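PDB 4XGO: anopheles Plasmodium-responsive Leucine-rich repeat protein 1B from Anopheles gambiae, which is a leucine-rich repeat protein, present here as its repeat domain, that probably acts in the mosquito response to Plasmodium through protein-protein interactions. Local coordinates for residues Asp306-Ser309 against Leu310-Leu313; Gly89-His92 against Asn93-Lys96; Asp113-Gln116 against Ala117-Ala120. All coordinates share one frame; numbering follows the deposited sequence.

Contact 1 (Asp306-Ser309 against Leu310-Leu313)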
ATOM      1  N   ASP A 306      -2.780  17.233 -42.480  1.00 17.97           N
ATOM      2  CA  ASP A 306      -3.021  18.016 -43.690  1.00 20.67           C
ATOM      3  C   ASP A 306      -4.450  18.582 -43.587  1.00 20.97           C
ATOM      4  O   ASP A 306      -5.399  17.852 -43.273  1.00 20.43           O
ATOM      5  CB  ASP A 306      -2.851  17.078 -44.884  1.00 22.88           C
ATOM      6  CG  ASP A 306      -3.329  17.657 -46.165  1.00 25.81           C
ATOM      7  OD1 ASP A 306      -2.552  18.424 -46.779  1.00 30.48           O
ATOM      8  OD2 ASP A 306      -4.446  17.297 -46.583  1.00 28.14           O
ATOM      9  N   CYS A 307      -4.604  19.890 -43.792  1.00 22.11           N
ATOM     10  CA  CYS A 307      -5.910  20.535 -43.584  1.00 23.54           C
ATOM     11  C   CYS A 307      -6.998  19.952 -44.482  1.00 23.98           C
ATOM     12  O   CYS A 307      -8.114  19.747 -44.040  1.00 24.11           O
ATOM     13  CB  CYS A 307      -5.822  22.054 -43.795  1.00 24.21           C
ATOM     14  SG  CYS A 307      -4.901  22.938 -42.522  1.00 25.50           S
ATOM     15  N   ASN A 308      -6.672  19.687 -45.739  1.00 26.53           N
ATOM     16  CA  ASN A 308      -7.668  19.147 -46.674  1.00 28.23           C
ATOM     17  C   ASN A 308      -8.195  17.782 -46.210  1.00 27.01           C
ATOM     18  O   ASN A 308      -9.394  17.525 -46.245  1.00 28.01           O
ATOM     19  CB  ASN A 308      -7.090  19.073 -48.091  1.00 30.17           C
ATOM     20  CG  ASN A 308      -6.941  20.446 -48.726  1.00 32.37           C
ATOM     21  OD1 ASN A 308      -7.734  21.355 -48.451  1.00 36.35           O
ATOM     22  ND2 ASN A 308      -5.914  20.617 -49.560  1.00 33.61           N
ATOM     23  N   SER A 309      -7.302  16.934 -45.714  1.00 25.42           N
ATOM     24  CA  SER A 309      -7.711  15.626 -45.196  1.00 24.51           C
ATOM     25  C   SER A 309      -8.547  15.759 -43.931  1.00 24.26           C
ATOM     26  O   SER A 309      -9.582  15.105 -43.769  1.00 25.00           O
ATOM     27  CB  SER A 309      -6.473  14.780 -44.884  1.00 23.67           C
ATOM     28  OG  SER A 309      -6.841  13.446 -44.583  1.00 22.54           O
ATOM     29  N   LEU A 310      -8.075  16.585 -43.007  1.00 24.07           N
ATOM     30  CA  LEU A 310      -8.804  16.848 -41.774  1.00 24.74           C
ATOM     31  C   LEU A 310     -10.191  17.428 -42.058  1.00 26.83           C
ATOM     32  O   LEU A 310     -11.184  16.982 -41.478  1.00 27.27           O
ATOM     33  CB  LEU A 310      -7.999  17.820 -40.909  1.00 24.23           C
ATOM     34  CG  LEU A 310      -8.513  18.141 -39.513  1.00 23.89           C
ATOM     35  CD1 LEU A 310      -8.554  16.884 -38.665  1.00 23.83           C
ATOM     36  CD2 LEU A 310      -7.600  19.177 -38.886  1.00 24.11           C
ATOM     37  N   ARG A 311     -10.255  18.411 -42.949  1.00 29.47           N
ATOM     38  CA  ARG A 311     -11.541  19.016 -43.330  1.00 32.10           C
ATOM     39  C   ARG A 311     -12.473  18.015 -44.007  1.00 34.17           C
ATOM     40  O   ARG A 311     -13.679  18.037 -43.763  1.00 35.24           O
ATOM     41  CB  ARG A 311     -11.337  20.216 -44.240  1.00 32.96           C
ATOM     42  CG  ARG A 311     -10.901  21.462 -43.495  1.00 33.27           C
ATOM     43  CD  ARG A 311     -11.027  22.684 -44.381  1.00 33.40           C
ATOM     44  NE  ARG A 311     -10.033  22.711 -45.446  1.00 33.83           N
ATOM     45  CZ  ARG A 311      -8.933  23.455 -45.446  1.00 33.97           C
ATOM     46  NH1 ARG A 311      -8.644  24.256 -44.422  1.00 34.87           N
ATOM     47  NH2 ARG A 311      -8.108  23.397 -46.480  1.00 34.81           N
ATOM     48  N   ALA A 312     -11.914  17.140 -44.843  1.00 35.14           N
ATOM     49  CA  ALA A 312     -12.684  16.039 -45.436  1.00 36.65           C
ATOM     50  C   ALA A 312     -13.216  15.090 -44.370  1.00 36.51           C
ATOM     51  O   ALA A 312     -14.290  14.513 -44.523  1.00 38.70           O
ATOM     52  CB  ALA A 312     -11.838  15.276 -46.444  1.00 36.29           C
ATOM     53  N   LEU A 313     -12.454  14.920 -43.294  1.00 37.51           N
ATOM     54  CA  LEU A 313     -12.856  14.079 -42.168  1.00 38.82           C
ATOM     55  C   LEU A 313     -14.070  14.652 -41.427  1.00 40.79           C
ATOM     56  O   LEU A 313     -14.981  13.905 -41.051  1.00 41.50           O
ATOM     57  CB  LEU A 313     -11.678  13.916 -41.196  1.00 39.22           C
ATOM     58  CG  LEU A 313     -11.495  12.603 -40.453  1.00 39.52           C
ATOM     59  CD1 LEU A 313     -11.408  11.426 -41.412  1.00 40.00           C
ATOM     60  CD2 LEU A 313     -10.233  12.687 -39.607  1.00 38.34           C
TER
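Arg311 reaches back one helical turn to Asn308, and its NH2 donates to Asn308 OD1 at 2.9 Å. The bond is bent: the N-H...O angle is 148°, the donor stands above the carbonyl plane of the amide, and the amide and guanidinium planes lie 65° apart. A bend at chi3 (-71°) returns the arginine chain over Cys307, where NH1 comes within 3.6 Å of Cys307 CB. The guanidinium also forms salt bridges, NH1 with Glu336 and NH2 with Glu343, so NH2 serves two acceptors and the rotation of the group is well defined.

The N-terminal cap is a second polar element. Asp306 precedes the helix, and its OD2 accepts from Ser309 N at 3.0 Å, using the anti side of the carboxylate. Ser309 OG accepts a hydrogen bond from the backbone N of Phe287.

Four successive i to i+4 backbone bonds establish the first helical turns. They begin with Leu310 N to Asp306 O, 3.0 Å, and Arg311 N to Cys307 O, 2.7 Å, and continue through Ala312 to Leu313 N on Ser309 O, 2.9 Å.

Apolar and covalent links fix the helix in the terminal part of the repeat domain. Cys307 is disulfide-bonded to Cys341, Leu310 packs on Leu339 and Cys341 of strand 339-342, and Leu313 touches Leu300, just past strand 297-299, the last strand of the parallel array.

Contact 2 (Gly89-His92 against Asn93-Lys96)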
ATOM      1  N   GLY A  89       3.289 -30.447  -1.731  1.00 24.03           N
ATOM      2  CA  GLY A  89       2.179 -31.156  -1.144  1.00 23.69           C
ATOM      3  C   GLY A  89       1.169 -30.261  -0.450  1.00 21.74           C
ATOM      4  O   GLY A  89       0.235 -30.750   0.181  1.00 22.36           O
ATOM      5  N   ILE A  90       1.344 -28.944  -0.541  1.00 20.56           N
ATOM      6  CA  ILE A  90       0.474 -28.021   0.190  1.00 19.91           C
ATOM      7  C   ILE A  90      -1.022 -28.252  -0.109  1.00 19.27           C
ATOM      8  O   ILE A  90      -1.847 -28.202   0.813  1.00 17.91           O
ATOM      9  CB  ILE A  90       0.887 -26.545  -0.048  1.00 19.85           C
ATOM     10  CG1 ILE A  90       0.127 -25.596   0.892  1.00 19.96           C
ATOM     11  CG2 ILE A  90       0.693 -26.153  -1.501  1.00 19.66           C
ATOM     12  CD1 ILE A  90       0.472 -25.785   2.360  1.00 20.28           C
ATOM     13  N   PHE A  91      -1.364 -28.524  -1.372  1.00 19.12           N
ATOM     14  CA  PHE A  91      -2.762 -28.774  -1.762  1.00 19.41           C
ATOM     15  C   PHE A  91      -3.058 -30.223  -2.154  1.00 21.35           C
ATOM     16  O   PHE A  91      -4.056 -30.512  -2.826  1.00 21.79           O
ATOM     17  CB  PHE A  91      -3.187 -27.824  -2.890  1.00 18.67           C
ATOM     18  CG  PHE A  91      -3.011 -26.371  -2.556  1.00 17.59           C
ATOM     19  CD1 PHE A  91      -3.472 -25.857  -1.346  1.00 17.67           C
ATOM     20  CD2 PHE A  91      -2.382 -25.511  -3.440  1.00 17.43           C
ATOM     21  CE1 PHE A  91      -3.301 -24.518  -1.022  1.00 17.03           C
ATOM     22  CE2 PHE A  91      -2.204 -24.170  -3.124  1.00 16.94           C
ATOM     23  CZ  PHE A  91      -2.671 -23.674  -1.914  1.00 16.88           C
ATOM     24  N   HIS A  92      -2.220 -31.155  -1.714  1.00 22.55           N
ATOM     25  CA  HIS A  92      -2.403 -32.543  -2.112  1.00 24.90           C
ATOM     26  C   HIS A  92      -3.712 -33.151  -1.577  1.00 24.63           C
ATOM     27  O   HIS A  92      -4.293 -34.055  -2.201  1.00 24.93           O
ATOM     28  CB  HIS A  92      -1.222 -33.380  -1.627  1.00 27.16           C
ATOM     29  CG  HIS A  92      -1.375 -34.842  -1.899  1.00 30.30           C
ATOM     30  ND1 HIS A  92      -1.321 -35.370  -3.173  1.00 31.88           N
ATOM     31  CD2 HIS A  92      -1.594 -35.887  -1.064  1.00 31.72           C
ATOM     32  CE1 HIS A  92      -1.481 -36.681  -3.106  1.00 33.15           C
ATOM     33  NE2 HIS A  92      -1.652 -37.018  -1.840  1.00 33.15           N
ATOM     34  N   ASN A  93      -4.149 -32.678  -0.413  1.00 23.84           N
ATOM     35  CA  ASN A  93      -5.305 -33.235   0.250  1.00 25.03           C
ATOM     36  C   ASN A  93      -6.484 -32.263   0.267  1.00 23.18           C
ATOM     37  O   ASN A  93      -7.389 -32.403   1.104  1.00 23.53           O
ATOM     38  CB  ASN A  93      -4.926 -33.644   1.671  1.00 27.96           C
ATOM     39  CG  ASN A  93      -3.863 -34.727   1.699  1.00 31.02           C
ATOM     40  OD1 ASN A  93      -2.712 -34.473   2.062  1.00 35.43           O
ATOM     41  ND2 ASN A  93      -4.227 -35.932   1.258  1.00 32.96           N
ATOM     42  N   THR A  94      -6.480 -31.294  -0.660  1.00 21.15           N
ATOM     43  CA  THR A  94      -7.586 -30.347  -0.792  1.00 19.77           C
ATOM     44  C   THR A  94      -8.211 -30.375  -2.197  1.00 19.25           C
ATOM     45  O   THR A  94      -8.197 -29.356  -2.927  1.00 18.34           O
ATOM     46  CB  THR A  94      -7.146 -28.924  -0.412  1.00 19.45           C
ATOM     47  OG1 THR A  94      -6.069 -28.490  -1.257  1.00 19.30           O
ATOM     48  CG2 THR A  94      -6.696 -28.879   1.041  1.00 19.78           C
ATOM     49  N   PRO A  95      -8.828 -31.512  -2.571  1.00 19.05           N
ATOM     50  CA  PRO A  95      -9.307 -31.682  -3.951  1.00 19.28           C
ATOM     51  C   PRO A  95     -10.547 -30.884  -4.317  1.00 18.94           C
ATOM     52  O   PRO A  95     -10.868 -30.782  -5.510  1.00 18.84           O
ATOM     53  CB  PRO A  95      -9.590 -33.192  -4.038  1.00 20.08           C
ATOM     54  CG  PRO A  95      -9.912 -33.572  -2.646  1.00 20.27           C
ATOM     55  CD  PRO A  95      -9.012 -32.743  -1.781  1.00 19.73           C
ATOM     56  N   LYS A  96     -11.232 -30.340  -3.311  1.00 18.79           N
ATOM     57  CA  LYS A  96     -12.463 -29.609  -3.534  1.00 18.74           C
ATOM     58  C   LYS A  96     -12.206 -28.130  -3.740  1.00 17.22           C
ATOM     59  O   LYS A  96     -13.156 -27.401  -3.941  1.00 16.17           O
ATOM     60  CB  LYS A  96     -13.453 -29.787  -2.371  1.00 20.29           C
ATOM     61  CG  LYS A  96     -13.688 -31.237  -1.952  1.00 22.41           C
ATOM     62  CD  LYS A  96     -14.204 -32.092  -3.094  1.00 24.66           C
ATOM     63  CE  LYS A  96     -14.465 -33.534  -2.647  1.00 27.05           C
ATOM     64  NZ  LYS A  96     -15.307 -33.605  -1.421  1.00 28.26           N
TER
HETATM   65  O   HOH W   1      -0.507 -32.245   2.508  1.00 45.40           O
HETATM   66  O   HOH W   2      -3.297 -30.708   1.372  1.00 22.56           O
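Phe91 and Thr94 meet through one carbonyl: Phe91 O receives both the backbone N and the side-chain OG1 of Thr94. Each is a weak bond, with N...O and OG1...O distances of 3.3 Å, although the N-H...O angle of 166° is nearly straight. The hydroxyl can reach because chi1 of 59° sets Thr94 OG1 between its own backbone N and carbonyl carbon. Thr94 OG1 also lies 3.4 Å from Phe91 CB and approaches the ring obliquely, which places it where the buried phenylalanine leaves the backbone.

Two overlapping type I turns form the backbone frame, Gly89 to His92 and Phe91 to Thr94. The first is closed by His92 N on Gly89 O at 3.1 Å, and Gly89 opens it with a positive phi.

Water completes the polar network. One molecule donates to Ile90 O and accepts from Asn93 N at 2.8 Å, bridging two backbone groups. Another lies within hydrogen-bonding distance of Gly89 O and Asn93 OD1; that amide oxygen also accepts from Gln68 NE2.

Side-chain packing separates into an inner and an outer part. Ile90 CG2 sits 3.7 Å above one face of the Phe91 ring, offset toward its rim, and Ile90 itself packs on Leu62 and Phe67. On the exposed part, the His92 imidazole and the Asn93 amide are turned 82° apart, with CD2 of His92 3.5 Å from ND2 of Asn93.

Overlapping turns that bury a phenylalanine, here in the loop between strands 75-77 and 99-101, are characteristic of the non-strand side of a leucine-rich repeat solenoid, where such phenylalanines pack one against the next from coil to coil.

Contact 3 (Asp113-Gln116 against Ala117-Ala120)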
ATOM      1  N   ASP A 113       3.707 -29.048  -9.841  1.00 23.21           N
ATOM      2  CA  ASP A 113       2.809 -30.028  -9.189  1.00 23.86           C
ATOM      3  C   ASP A 113       1.858 -29.410  -8.135  1.00 21.70           C
ATOM      4  O   ASP A 113       1.040 -30.105  -7.540  1.00 20.73           O
ATOM      5  CB  ASP A 113       3.596 -31.226  -8.627  1.00 27.56           C
ATOM      6  CG  ASP A 113       4.592 -30.853  -7.525  1.00 30.56           C
ATOM      7  OD1 ASP A 113       4.740 -29.663  -7.169  1.00 32.97           O
ATOM      8  OD2 ASP A 113       5.265 -31.792  -7.026  1.00 36.57           O
ATOM      9  N   THR A 114       1.934 -28.094  -7.952  1.00 20.09           N
ATOM     10  CA  THR A 114       1.205 -27.419  -6.878  1.00 19.28           C
ATOM     11  C   THR A 114      -0.298 -27.712  -6.965  1.00 19.32           C
ATOM     12  O   THR A 114      -0.945 -28.010  -5.946  1.00 18.63           O
ATOM     13  CB  THR A 114       1.466 -25.895  -6.920  1.00 19.07           C
ATOM     14  OG1 THR A 114       2.867 -25.656  -6.750  1.00 19.86           O
ATOM     15  CG2 THR A 114       0.720 -25.175  -5.817  1.00 18.56           C
ATOM     16  N   PHE A 115      -0.840 -27.670  -8.181  1.00 19.31           N
ATOM     17  CA  PHE A 115      -2.286 -27.792  -8.393  1.00 19.85           C
ATOM     18  C   PHE A 115      -2.718 -29.115  -9.038  1.00 21.92           C
ATOM     19  O   PHE A 115      -3.781 -29.192  -9.662  1.00 21.75           O
ATOM     20  CB  PHE A 115      -2.768 -26.573  -9.202  1.00 19.32           C
ATOM     21  CG  PHE A 115      -2.558 -25.265  -8.492  1.00 18.40           C
ATOM     22  CD1 PHE A 115      -3.288 -24.955  -7.346  1.00 18.40           C
ATOM     23  CD2 PHE A 115      -1.638 -24.333  -8.958  1.00 18.56           C
ATOM     24  CE1 PHE A 115      -3.101 -23.759  -6.682  1.00 17.72           C
ATOM     25  CE2 PHE A 115      -1.446 -23.136  -8.292  1.00 17.85           C
ATOM     26  CZ  PHE A 115      -2.176 -22.848  -7.154  1.00 17.92           C
ATOM     27  N   GLN A 116      -1.917 -30.167  -8.856  1.00 23.33           N
ATOM     28  CA  GLN A 116      -2.234 -31.484  -9.433  1.00 26.15           C
ATOM     29  C   GLN A 116      -3.552 -32.064  -8.930  1.00 24.96           C
ATOM     30  O   GLN A 116      -4.327 -32.594  -9.723  1.00 25.52           O
ATOM     31  CB  GLN A 116      -1.112 -32.503  -9.171  1.00 29.84           C
ATOM     32  CG  GLN A 116      -1.530 -33.938  -9.487  1.00 34.39           C
ATOM     33  CD  GLN A 116      -0.367 -34.910  -9.559  1.00 39.22           C
ATOM     34  OE1 GLN A 116       0.532 -34.887  -8.710  1.00 43.61           O
ATOM     35  NE2 GLN A 116      -0.389 -35.787 -10.561  1.00 41.37           N
ATOM     36  N   ALA A 117      -3.804 -31.951  -7.627  1.00 23.60           N
ATOM     37  CA  ALA A 117      -4.972 -32.575  -7.007  1.00 23.29           C
ATOM     38  C   ALA A 117      -6.190 -31.671  -7.060  1.00 21.88           C
ATOM     39  O   ALA A 117      -7.322 -32.143  -6.909  1.00 21.10           O
ATOM     40  CB  ALA A 117      -4.662 -32.952  -5.568  1.00 23.99           C
ATOM     41  N   THR A 118      -5.962 -30.374  -7.281  1.00 20.27           N
ATOM     42  CA  THR A 118      -7.049 -29.404  -7.283  1.00 18.83           C
ATOM     43  C   THR A 118      -7.689 -29.295  -8.654  1.00 18.40           C
ATOM     44  O   THR A 118      -7.646 -28.232  -9.303  1.00 18.18           O
ATOM     45  CB  THR A 118      -6.583 -28.028  -6.785  1.00 18.22           C
ATOM     46  OG1 THR A 118      -5.592 -27.480  -7.672  1.00 17.72           O
ATOM     47  CG2 THR A 118      -6.015 -28.152  -5.380  1.00 18.14           C
ATOM     48  N   THR A 119      -8.354 -30.373  -9.058  1.00 18.47           N
ATOM     49  CA  THR A 119      -8.911 -30.486 -10.405  1.00 18.58           C
ATOM     50  C   THR A 119     -10.241 -29.745 -10.594  1.00 18.15           C
ATOM     51  O   THR A 119     -10.850 -29.817 -11.674  1.00 18.49           O
ATOM     52  CB  THR A 119      -9.033 -31.974 -10.832  1.00 19.60           C
ATOM     53  OG1 THR A 119      -9.816 -32.693  -9.884  1.00 20.09           O
ATOM     54  CG2 THR A 119      -7.654 -32.598 -10.935  1.00 20.25           C
ATOM     55  N   ALA A 120     -10.698 -29.045  -9.556  1.00 17.30           N
ATOM     56  CA  ALA A 120     -11.876 -28.192  -9.651  1.00 16.93           C
ATOM     57  C   ALA A 120     -11.527 -26.727  -9.459  1.00 16.00           C
ATOM     58  O   ALA A 120     -12.434 -25.903  -9.302  1.00 15.79           O
ATOM     59  CB  ALA A 120     -12.907 -28.582  -8.605  1.00 17.18           C
TER
HETATM   60  O   HOH W   3      -2.526 -30.324  -5.645  1.00 23.95           O
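Thr118 presses its hydroxyl against the base of Phe115 in the tight part of this turn. OG1 lies 3.3 Å from Phe115 CB and 3.4 Å from CD1, meeting the ring at its edge, near the ring plane. From there it donates to Phe115 O at 3.2 Å. The C=O...OG1 angle of 98° brings the donor in beside the carbonyl and above its plane, away from a lone-pair direction. With chi1 at 63° the hydroxyl is tucked over the threonine's own backbone, which makes this short return possible. Thr118 N adds a weak bond to the same carbonyl, with an N-H...O angle of 132°. The type I turn from Asp113 to Gln116 closes through Gln116 N on Asp113 O, and Thr118 is the centre of an inverse gamma turn that follows. A further part of the packing comes from within 113-116: Thr114 CG2 is centred over one face of the Phe115 ring, 3.8 Å above it, while Thr114 OG1 is hydrogen-bonded to Glu111 O.

The outer part is looser and wetter. Gln116 extends its chain beyond CG, and its contacts with the following segment are made by CB and CG against Ala117 N. Thr119 is also exposed and brings CG2 to 3.5 Å from Gln116 O. A water spans the bend, donating to Thr114 O and accepting from Ala117 N at 2.9 Å, thereby linking peptide groups that do not bond directly.

This loop joins strand 99-101 to strand 123-125. Phe115 lies among Ile110, Leu121 and Ile139, and Thr118 touches Phe91 of the preceding loop, so the buried side bridges adjacent coils of the leucine-rich repeat solenoid.

Along the chain the order is contact 2, contact 3, contact 1. Contacts 2 and 3 occupy successive inter-strand loops of the same leucine-rich repeat region, with centres about 7 Å apart. They touch directly: Phe91 CE2 lies 3.7 Å from Phe115 CE1, and Thr94 O lies 3.5 Å from Thr118 CG2. This is direct geometric evidence for packing between coils. Contact 1 lies on the opposite side of the chain's centre, its centre about 64 Å from that of contact 2 and 59 Å from that of contact 3. It belongs to helix 307-316, after strand 297-299, where the regular parallel strand series gives way to a disulfide-linked terminal region.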